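Local coordinates for conserved uncharacterized protein (predicted phosphoesterase COG0622) (Streptococcus pneumoniae, PDB 3CK2) that probably hydrolyses phosphate ester bonds, as a predicted phosphodiesterase of the calcineurin-like metallophosphoesterase superfamily with a two-manganese centre, at residues A[10-16]-A[36-42]; A[55-60]-A[82-86]; A[113-117]-A[129-135]. All coordinates share one frame. Residue numbers count along the deposited sequence, not the author numbering.

Contact 1: A[10-16]-A[36-42]; sequences IVMSDSH and VFHNGDS. With MN (manganese (II) ion), chain B.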
loop_
_atom_site.group_PDB
_atom_site.type_symbol
_atom_site.label_atom_id
_atom_site.label_comp_id
_atom_site.label_asym_id
_atom_site.label_seq_id
_atom_site.Cartn_x
_atom_site.Cartn_y
_atom_site.Cartn_z
ATOM N N ILE A 10 3.271 -6.573 -2.161
ATOM C CA ILE A 10 1.958 -6.753 -1.530
ATOM C C ILE A 10 1.736 -5.554 -0.623
ATOM O O ILE A 10 2.624 -5.209 0.193
ATOM C CB ILE A 10 1.841 -8.111 -0.723
ATOM C CG1 ILE A 10 1.989 -9.327 -1.670
ATOM C CG2 ILE A 10 0.469 -8.182 0.026
ATOM C CD1 ILE A 10 0.821 -9.449 -2.783
ATOM N N VAL A 11 0.589 -4.889 -0.819
ATOM C CA VAL A 11 0.236 -3.658 -0.113
ATOM C C VAL A 11 -1.131 -3.838 0.543
ATOM O O VAL A 11 -2.092 -4.207 -0.141
ATOM C CB VAL A 11 0.184 -2.448 -1.094
ATOM C CG1 VAL A 11 0.038 -1.130 -0.314
ATOM C CG2 VAL A 11 1.433 -2.431 -2.000
HETATM N N MSE A 12 -1.223 -3.567 1.850
HETATM C CA MSE A 12 -2.523 -3.514 2.552
HETATM C C MSE A 12 -2.600 -2.283 3.451
HETATM O O MSE A 12 -1.657 -1.537 3.557
HETATM C CB MSE A 12 -2.767 -4.801 3.355
HETATM C CG MSE A 12 -1.762 -4.982 4.461
HETATM SE SE MSE A 12 -2.031 -6.583 5.531
HETATM C CE MSE A 12 -0.163 -6.823 6.034
ATOM N N SER A 13 -3.746 -2.064 4.079
ATOM C CA SER A 13 -4.005 -0.845 4.823
ATOM C C SER A 13 -5.310 -0.894 5.545
ATOM O O SER A 13 -6.258 -1.544 5.101
ATOM C CB SER A 13 -4.043 0.372 3.882
ATOM O OG SER A 13 -3.952 1.593 4.590
ATOM N N ASP A 14 -5.368 -0.138 6.653
ATOM C CA ASP A 14 -6.645 0.168 7.334
ATOM C C ASP A 14 -7.344 -1.139 7.742
ATOM O O ASP A 14 -8.535 -1.373 7.461
ATOM C CB ASP A 14 -7.527 1.069 6.463
ATOM C CG ASP A 14 -6.957 2.473 6.297
ATOM O OD1 ASP A 14 -7.286 3.355 7.159
ATOM O OD2 ASP A 14 -6.222 2.704 5.286
ATOM N N SER A 15 -6.558 -1.949 8.459
ATOM C CA SER A 15 -6.943 -3.251 9.006
ATOM C C SER A 15 -7.708 -3.158 10.352
ATOM O O SER A 15 -8.445 -4.053 10.690
ATOM C CB SER A 15 -5.695 -4.146 9.127
ATOM O OG SER A 15 -4.592 -3.460 9.684
ATOM N N HIS A 16 -7.513 -2.076 11.096
ATOM C CA HIS A 16 -8.390 -1.647 12.195
ATOM C C HIS A 16 -8.689 -2.704 13.255
ATOM O O HIS A 16 -9.850 -3.056 13.519
ATOM C CB HIS A 16 -9.685 -0.996 11.646
ATOM C CG HIS A 16 -9.467 0.401 11.140
ATOM N ND1 HIS A 16 -9.288 1.479 11.983
ATOM C CD2 HIS A 16 -9.326 0.876 9.891
ATOM C CE1 HIS A 16 -9.065 2.561 11.271
ATOM N NE2 HIS A 16 -9.074 2.223 9.994
ATOM N N VAL A 36 6.395 -6.413 1.496
ATOM C CA VAL A 36 5.033 -6.362 1.961
ATOM C C VAL A 36 4.851 -5.056 2.702
ATOM O O VAL A 36 5.623 -4.756 3.602
ATOM C CB VAL A 36 4.659 -7.597 2.842
ATOM C CG1 VAL A 36 3.186 -7.499 3.337
ATOM C CG2 VAL A 36 4.873 -8.889 2.057
ATOM N N PHE A 37 3.810 -4.293 2.335
ATOM C CA PHE A 37 3.543 -2.957 2.930
ATOM C C PHE A 37 2.197 -2.842 3.637
ATOM O O PHE A 37 1.187 -3.348 3.155
ATOM C CB PHE A 37 3.568 -1.869 1.844
ATOM C CG PHE A 37 4.852 -1.780 1.135
ATOM C CD1 PHE A 37 5.822 -0.907 1.571
ATOM C CD2 PHE A 37 5.110 -2.590 0.037
ATOM C CE1 PHE A 37 7.025 -0.816 0.932
ATOM C CE2 PHE A 37 6.336 -2.515 -0.603
ATOM C CZ PHE A 37 7.299 -1.616 -0.144
ATOM N N HIS A 38 2.168 -2.094 4.728
ATOM C CA HIS A 38 0.910 -1.788 5.407
ATOM C C HIS A 38 0.893 -0.285 5.574
ATOM O O HIS A 38 1.826 0.262 6.100
ATOM C CB HIS A 38 0.819 -2.525 6.740
ATOM C CG HIS A 38 -0.515 -2.442 7.394
ATOM N ND1 HIS A 38 -1.111 -1.245 7.728
ATOM C CD2 HIS A 38 -1.352 -3.413 7.823
ATOM C CE1 HIS A 38 -2.276 -1.489 8.296
ATOM N NE2 HIS A 38 -2.458 -2.799 8.349
ATOM N N ASN A 39 -0.148 0.387 5.092
ATOM C CA ASN A 39 -0.150 1.848 5.011
ATOM C C ASN A 39 -0.849 2.541 6.196
ATOM O O ASN A 39 -1.179 3.728 6.142
ATOM C CB ASN A 39 -0.756 2.292 3.674
ATOM C CG ASN A 39 -0.020 1.725 2.468
ATOM O OD1 ASN A 39 1.149 1.328 2.576
ATOM N ND2 ASN A 39 -0.704 1.701 1.294
ATOM N N GLY A 40 -1.068 1.765 7.257
ATOM C CA GLY A 40 -1.484 2.275 8.546
ATOM C C GLY A 40 -2.930 2.042 8.929
ATOM O O GLY A 40 -3.734 1.445 8.201
ATOM N N ASP A 41 -3.250 2.573 10.102
ATOM C CA ASP A 41 -4.517 2.342 10.800
ATOM C C ASP A 41 -4.709 0.853 11.056
ATOM O O ASP A 41 -5.755 0.292 10.771
ATOM C CB ASP A 41 -5.663 2.930 10.000
ATOM C CG ASP A 41 -5.986 4.332 10.373
ATOM O OD1 ASP A 41 -5.246 4.944 11.146
ATOM O OD2 ASP A 41 -7.032 4.812 9.860
ATOM N N SER A 42 -3.674 0.208 11.574
ATOM C CA SER A 42 -3.763 -1.198 11.994
ATOM C C SER A 42 -4.371 -1.339 13.381
ATOM O O SER A 42 -5.038 -2.344 13.685
ATOM C CB SER A 42 -2.379 -1.878 11.955
ATOM O OG SER A 42 -1.454 -1.260 12.793
HETATM MN MN MN B . -8.668 4.042 8.575
HETATM O O HOH W 1 -4.598 -4.727 12.052
HETATM O O HOH W 2 -10.186 4.951 9.893
HETATM O O HOH W 3 -8.758 6.081 7.752
#
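This is the opening beta-alpha-beta unit of the calcineurin-like phosphoesterase fold. Strands 7-12 and 35-38 lie side by side and parallel, with helix 19-29 as the crossover between them. Residues 10-12 pair with 36-38 at an axis separation of 4.6 Å. Phe37 N donates to Ile10 O (2.6 Å), Met12 N to Phe37 O (2.7 Å) and Asn39 N to Met12 O (2.9 Å). The pairing runs on into the loops, where Asp14 N donates to Gly40 O (2.8 Å) and His16 N to Asp41 O (3.0 Å). Both loops leave the sheet together and carry metal ligands. Met12, a selenomethionine, lies with Val36 and His38 on the face covered by helix 19-29. Both nitrogens of the His38 ring are engaged: ND1 accepts from Gly40 N (3.0 Å), and NE2 shares a hydrogen bond with Ser15 OG (2.6 Å). Asp14 OD2 accepts from Ser13 OG (2.6 Å), while Asp41 OD1 accepts from Met61 N. His16 ND1 is hydrogen-bonded to Glu43, while His16 NE2 binds the metal. Asp41 OD2 also binds a second manganese and thus bridges the two ions. His115 and two waters complete the site of the ion between these loops. The two segments supply its other three ligands: Asp14 OD1 at 2.1 Å, Asp41 OD2 at 2.2 Å and His16 NE2 at 2.3 Å.

Contact 2: A[55-60]-A[82-86]; sequences RVVKGN and QTHGH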
loop_
_atom_site.group_PDB
_atom_site.type_symbol
_atom_site.label_atom_id
_atom_site.label_comp_id
_atom_site.label_asym_id
_atom_site.label_seq_id
_atom_site.Cartn_x
_atom_site.Cartn_y
_atom_site.Cartn_z
ATOM N N ARG A 55 6.727 -3.464 5.783
ATOM C CA ARG A 55 6.993 -2.030 5.917
ATOM C C ARG A 55 5.724 -1.294 6.282
ATOM O O ARG A 55 4.797 -1.251 5.481
ATOM C CB ARG A 55 7.566 -1.436 4.625
ATOM C CG ARG A 55 8.817 -2.110 4.122
ATOM C CD ARG A 55 10.006 -1.679 4.940
ATOM N NE ARG A 55 10.620 -0.448 4.446
ATOM C CZ ARG A 55 11.579 0.221 5.079
ATOM N NH1 ARG A 55 12.029 -0.184 6.256
ATOM N NH2 ARG A 55 12.079 1.318 4.529
ATOM N N VAL A 56 5.687 -0.693 7.471
ATOM C CA VAL A 56 4.424 -0.107 8.021
ATOM C C VAL A 56 4.592 1.354 8.443
ATOM O O VAL A 56 5.607 1.759 9.007
ATOM C CB VAL A 56 3.827 -1.006 9.196
ATOM C CG1 VAL A 56 4.842 -1.220 10.318
ATOM C CG2 VAL A 56 2.468 -0.474 9.727
ATOM N N VAL A 57 3.588 2.152 8.125
ATOM C CA VAL A 57 3.585 3.603 8.482
ATOM C C VAL A 57 2.420 3.915 9.452
ATOM O O VAL A 57 1.522 3.084 9.670
ATOM C CB VAL A 57 3.566 4.523 7.220
ATOM C CG1 VAL A 57 4.918 4.434 6.526
ATOM C CG2 VAL A 57 2.381 4.150 6.296
ATOM N N LYS A 58 2.477 5.099 10.056
ATOM C CA LYS A 58 1.488 5.498 11.028
ATOM C C LYS A 58 0.207 6.070 10.408
ATOM O O LYS A 58 0.267 7.004 9.617
ATOM C CB LYS A 58 2.064 6.550 11.963
ATOM C CG LYS A 58 1.171 6.854 13.204
ATOM C CD LYS A 58 1.530 8.266 13.763
ATOM C CE LYS A 58 0.703 8.645 15.025
ATOM N NZ LYS A 58 -0.740 8.689 14.789
ATOM N N GLY A 59 -0.936 5.533 10.850
ATOM C CA GLY A 59 -2.234 6.107 10.553
ATOM C C GLY A 59 -2.722 7.034 11.655
ATOM O O GLY A 59 -2.197 7.028 12.780
ATOM N N ASN A 60 -3.737 7.837 11.361
ATOM C CA ASN A 60 -4.305 8.693 12.419
ATOM C C ASN A 60 -4.958 7.922 13.594
ATOM O O ASN A 60 -5.087 8.474 14.688
ATOM C CB ASN A 60 -5.275 9.720 11.849
ATOM C CG ASN A 60 -6.476 9.096 11.156
ATOM O OD1 ASN A 60 -6.307 8.287 10.254
ATOM N ND2 ASN A 60 -7.695 9.524 11.535
ATOM N N GLN A 82 5.746 5.892 0.892
ATOM C CA GLN A 82 4.655 5.315 1.629
ATOM C C GLN A 82 4.265 6.237 2.771
ATOM O O GLN A 82 5.112 6.669 3.563
ATOM C CB GLN A 82 5.132 3.992 2.202
ATOM C CG GLN A 82 4.098 3.161 2.844
ATOM C CD GLN A 82 4.667 1.958 3.550
ATOM O OE1 GLN A 82 5.898 1.809 3.690
ATOM N NE2 GLN A 82 3.775 1.101 4.034
ATOM N N THR A 83 2.978 6.512 2.870
ATOM C CA THR A 83 2.442 7.338 3.952
ATOM C C THR A 83 0.995 6.951 4.138
ATOM O O THR A 83 0.411 6.336 3.249
ATOM C CB THR A 83 2.627 8.874 3.647
ATOM O OG1 THR A 83 2.462 9.625 4.841
ATOM C CG2 THR A 83 1.655 9.391 2.598
ATOM N N HIS A 84 0.405 7.268 5.290
ATOM C CA HIS A 84 -1.036 7.024 5.460
ATOM C C HIS A 84 -1.870 7.944 4.583
ATOM O O HIS A 84 -2.678 7.485 3.800
ATOM C CB HIS A 84 -1.452 7.121 6.916
ATOM C CG HIS A 84 -2.844 6.636 7.191
ATOM N ND1 HIS A 84 -3.219 5.320 7.015
ATOM C CD2 HIS A 84 -3.940 7.281 7.673
ATOM C CE1 HIS A 84 -4.484 5.172 7.389
ATOM N NE2 HIS A 84 -4.946 6.343 7.789
ATOM N N GLY A 85 -1.661 9.241 4.699
ATOM C CA GLY A 85 -2.320 10.236 3.811
ATOM C C GLY A 85 -2.930 11.416 4.543
ATOM O O GLY A 85 -3.046 12.477 3.984
ATOM N N HIS A 86 -3.273 11.221 5.809
ATOM C CA HIS A 86 -3.899 12.249 6.629
ATOM C C HIS A 86 -3.043 13.493 6.831
ATOM O O HIS A 86 -3.578 14.621 6.962
ATOM C CB HIS A 86 -4.332 11.663 8.000
ATOM C CG HIS A 86 -3.206 11.190 8.865
ATOM N ND1 HIS A 86 -2.400 10.134 8.512
ATOM C CD2 HIS A 86 -2.802 11.568 10.105
ATOM C CE1 HIS A 86 -1.514 9.917 9.470
ATOM N NE2 HIS A 86 -1.746 10.760 10.458
HETATM O O HOH W 4 1.484 8.369 7.778
HETATM O O HOH W 5 -0.559 10.911 13.003
#
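Two beta strands of the calcineurin-like phosphoesterase fold, 54-56 and 78-83, end here in loops that supply metal ligands. The strands belong to different sheets, so the contact joins the two sheets near the metal centre. Gln82, Val57 and His86 have the most surface covered. Gln82 extends across the gap, and its NE2 donates to Arg55 O at 2.9 Å, nearly in line. The same amide nitrogen also donates to Asn39 OD1. Val57 points at the other segment and fills the space beside Gln82, with Val57 CG1 3.7 Å from Gln82 O and Val57 CG2 3.8 Å from His84 N. Further on, His86 turns its ring to residues 58-60. Asn60 CB lies over the ring face, 3.9 Å from the centroid, in a CH-pi contact. A water links Lys58 NZ (2.9 Å) to His86 NE2 (2.8 Å). Lys58 NZ also hydrogen-bonds to Asp62 O and to Gly59 O (3.0 Å). Asn60 OD1 and His84 NE2 both bind the second manganese, together with Asp41 and His113. His84 ND1 is hydrogen-bonded to Asn39 O. Gly59 packs flat on His84: its CA sits 3.5 Å from the centroid of the His84 ring, 15° off the ring normal.

Contact 3: A[113-117]-A[129-135]; sequences HLHVP and NPGSISQ. With MN (manganese (II) ion), chain B.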
loop_
_atom_site.group_PDB
_atom_site.type_symbol
_atom_site.label_atom_id
_atom_site.label_comp_id
_atom_site.label_asym_id
_atom_site.label_seq_id
_atom_site.Cartn_x
_atom_site.Cartn_y
_atom_site.Cartn_z
ATOM N N HIS A 113 -5.786 5.569 4.366
ATOM C CA HIS A 113 -6.635 6.603 4.946
ATOM C C HIS A 113 -8.063 6.611 4.381
ATOM O O HIS A 113 -9.022 6.640 5.171
ATOM C CB HIS A 113 -5.957 7.982 4.897
ATOM C CG HIS A 113 -6.655 9.036 5.703
ATOM N ND1 HIS A 113 -6.965 8.879 7.035
ATOM C CD2 HIS A 113 -7.104 10.265 5.359
ATOM C CE1 HIS A 113 -7.593 9.957 7.474
ATOM N NE2 HIS A 113 -7.690 10.812 6.472
ATOM N N LEU A 114 -8.203 6.559 3.047
ATOM C CA LEU A 114 -9.526 6.675 2.357
ATOM C C LEU A 114 -10.418 5.416 2.365
ATOM O O LEU A 114 -11.632 5.516 2.208
ATOM C CB LEU A 114 -9.327 7.157 0.932
ATOM C CG LEU A 114 -8.536 8.489 0.792
ATOM C CD1 LEU A 114 -8.391 8.815 -0.666
ATOM C CD2 LEU A 114 -9.165 9.702 1.545
ATOM N N HIS A 115 -9.803 4.239 2.582
ATOM C CA HIS A 115 -10.503 2.956 2.558
ATOM C C HIS A 115 -11.136 2.669 1.183
ATOM O O HIS A 115 -12.102 1.924 1.090
ATOM C CB HIS A 115 -11.591 2.874 3.644
ATOM C CG HIS A 115 -11.102 2.972 5.066
ATOM N ND1 HIS A 115 -11.763 2.352 6.109
ATOM C CD2 HIS A 115 -10.084 3.672 5.631
ATOM C CE1 HIS A 115 -11.148 2.634 7.243
ATOM N NE2 HIS A 115 -10.117 3.424 6.986
ATOM N N VAL A 116 -10.575 3.269 0.130
ATOM C CA VAL A 116 -11.074 3.141 -1.237
ATOM C C VAL A 116 -9.929 2.624 -2.129
ATOM O O VAL A 116 -8.891 3.280 -2.239
ATOM C CB VAL A 116 -11.655 4.508 -1.794
ATOM C CG1 VAL A 116 -12.032 4.383 -3.272
ATOM C CG2 VAL A 116 -12.898 4.968 -0.982
ATOM N N PRO A 117 -10.118 1.480 -2.813
ATOM C CA PRO A 117 -9.034 1.026 -3.721
ATOM C C PRO A 117 -8.829 1.934 -4.941
ATOM O O PRO A 117 -9.789 2.275 -5.598
ATOM C CB PRO A 117 -9.529 -0.356 -4.190
ATOM C CG PRO A 117 -11.018 -0.252 -4.119
ATOM C CD PRO A 117 -11.285 0.577 -2.878
ATOM N N ASN A 129 -3.797 3.186 -3.492
ATOM C CA ASN A 129 -4.429 2.859 -2.230
ATOM C C ASN A 129 -4.908 1.433 -2.404
ATOM O O ASN A 129 -5.678 1.132 -3.345
ATOM C CB ASN A 129 -5.588 3.823 -1.934
ATOM C CG ASN A 129 -6.144 3.659 -0.514
ATOM O OD1 ASN A 129 -6.304 2.547 -0.024
ATOM N ND2 ASN A 129 -6.447 4.773 0.139
ATOM N N PRO A 130 -4.459 0.531 -1.523
ATOM C CA PRO A 130 -4.884 -0.857 -1.709
ATOM C C PRO A 130 -6.361 -1.129 -1.357
ATOM O O PRO A 130 -6.789 -2.239 -1.520
ATOM C CB PRO A 130 -3.955 -1.618 -0.747
ATOM C CG PRO A 130 -3.739 -0.648 0.373
ATOM C CD PRO A 130 -3.599 0.684 -0.325
ATOM N N GLY A 131 -7.106 -0.108 -0.912
ATOM C CA GLY A 131 -8.374 -0.266 -0.225
ATOM C C GLY A 131 -8.182 -0.514 1.255
ATOM O O GLY A 131 -7.051 -0.481 1.774
ATOM N N SER A 132 -9.291 -0.766 1.959
ATOM C CA SER A 132 -9.257 -1.263 3.335
ATOM C C SER A 132 -9.491 -2.788 3.416
ATOM O O SER A 132 -10.489 -3.320 2.914
ATOM C CB SER A 132 -10.239 -0.503 4.216
ATOM O OG SER A 132 -10.308 -1.118 5.491
ATOM N N ILE A 133 -8.566 -3.489 4.085
ATOM C CA ILE A 133 -8.671 -4.940 4.231
ATOM C C ILE A 133 -9.722 -5.325 5.296
ATOM O O ILE A 133 -9.991 -6.496 5.461
ATOM C CB ILE A 133 -7.238 -5.581 4.500
ATOM C CG1 ILE A 133 -7.182 -7.077 4.124
ATOM C CG2 ILE A 133 -6.672 -5.278 5.943
ATOM C CD1 ILE A 133 -5.748 -7.628 4.107
ATOM N N SER A 134 -10.293 -4.346 6.034
ATOM C CA SER A 134 -11.309 -4.611 7.073
ATOM C C SER A 134 -12.551 -3.750 6.998
ATOM O O SER A 134 -13.568 -4.183 7.450
ATOM C CB SER A 134 -10.722 -4.424 8.468
ATOM O OG SER A 134 -9.670 -5.316 8.660
ATOM N N GLN A 135 -12.473 -2.529 6.467
ATOM C CA GLN A 135 -13.577 -1.553 6.528
ATOM C C GLN A 135 -13.691 -0.826 5.207
ATOM O O GLN A 135 -13.315 0.361 5.093
ATOM C CB GLN A 135 -13.282 -0.503 7.598
ATOM C CG GLN A 135 -13.395 -1.014 9.019
ATOM C CD GLN A 135 -13.142 0.030 10.054
ATOM O OE1 GLN A 135 -13.162 -0.277 11.248
ATOM N NE2 GLN A 135 -12.912 1.260 9.639
HETATM MN MN MN B . -8.668 4.042 8.575
HETATM O O HOH W 3 -8.758 6.081 7.752
HETATM O O HOH W 6 -7.207 2.992 2.562
HETATM O O HOH W 2 -10.186 4.951 9.893
#
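This is a loop-to-loop contact beside the manganese centre, at the end of the sheet that contains strands 108-110, 117-122 and 125-130. Segment 113-117 begins with the His-Leu-His of the Gly-His-x-His motif of calcineurin-like phosphoesterases and leads into strand 117-122. Segment 129-135 leaves strand 125-130 as an Asn-Pro-Gly-Ser loop. His115 is the main link and has the most surface covered. Its ND1 donates to Gln135 O at 2.7 Å, and its NE2 binds manganese at 2.2 Å. The hydrogen bond is consistent with the carbonyl helping to orient the ring for the metal. Ser132 CB packs 3.7 Å from His115 CG. Ser132 OG holds its own loop in shape, accepting from Gln135 N (2.8 Å) and Ser134 N (3.3 Å) in an ST motif and an ST turn respectively, and it also bonds to Asp14 O. Asn129 reaches toward the histidine turn. Its OD1 accepts from Gly131 N at 2.9 Å, forming an Asx turn. A water joins Asn129 OD1 (2.8 Å) to His115 N (2.9 Å). Gly131 CA lies 3.6 Å from Pro117 N. Pro117 CA makes a CA-H...O contact of 3.4 Å with Asn129 O. His113 O accepts at 2.7 Å from a water bound to the metal, while His113 ND1 binds the second manganese. Beyond the two segments, Pro130 packs on Val11 of strand 7-12 and Ala146 of strand 145-150. Ile133 lies against Ile21 and Val25 of helix 19-29, so the loop spans from one sheet to the helix covering the other.

How the contacts relate
Contact 1 is the buried core, while contacts 2 and 3 are partly buried. Contact 1 is mainly parallel strand pairing that runs on into its loops; the other two depend more on side chains, waters and turns. Contacts 1 and 2 share a sheet, as strands 35-38 and 54-56 are neighbours, joined by Val36 O and Arg55 N at 2.8 Å. Contacts 2 and 3 both reach the other sheet. Contact 3 is tied to contact 1 by Asp14 O and Ser132 OG at 2.7 Å. All three meet at the metals. Contacts 1 and 3 hold one manganese, and all three supply ligands to the other, with Asp41 common to both sites.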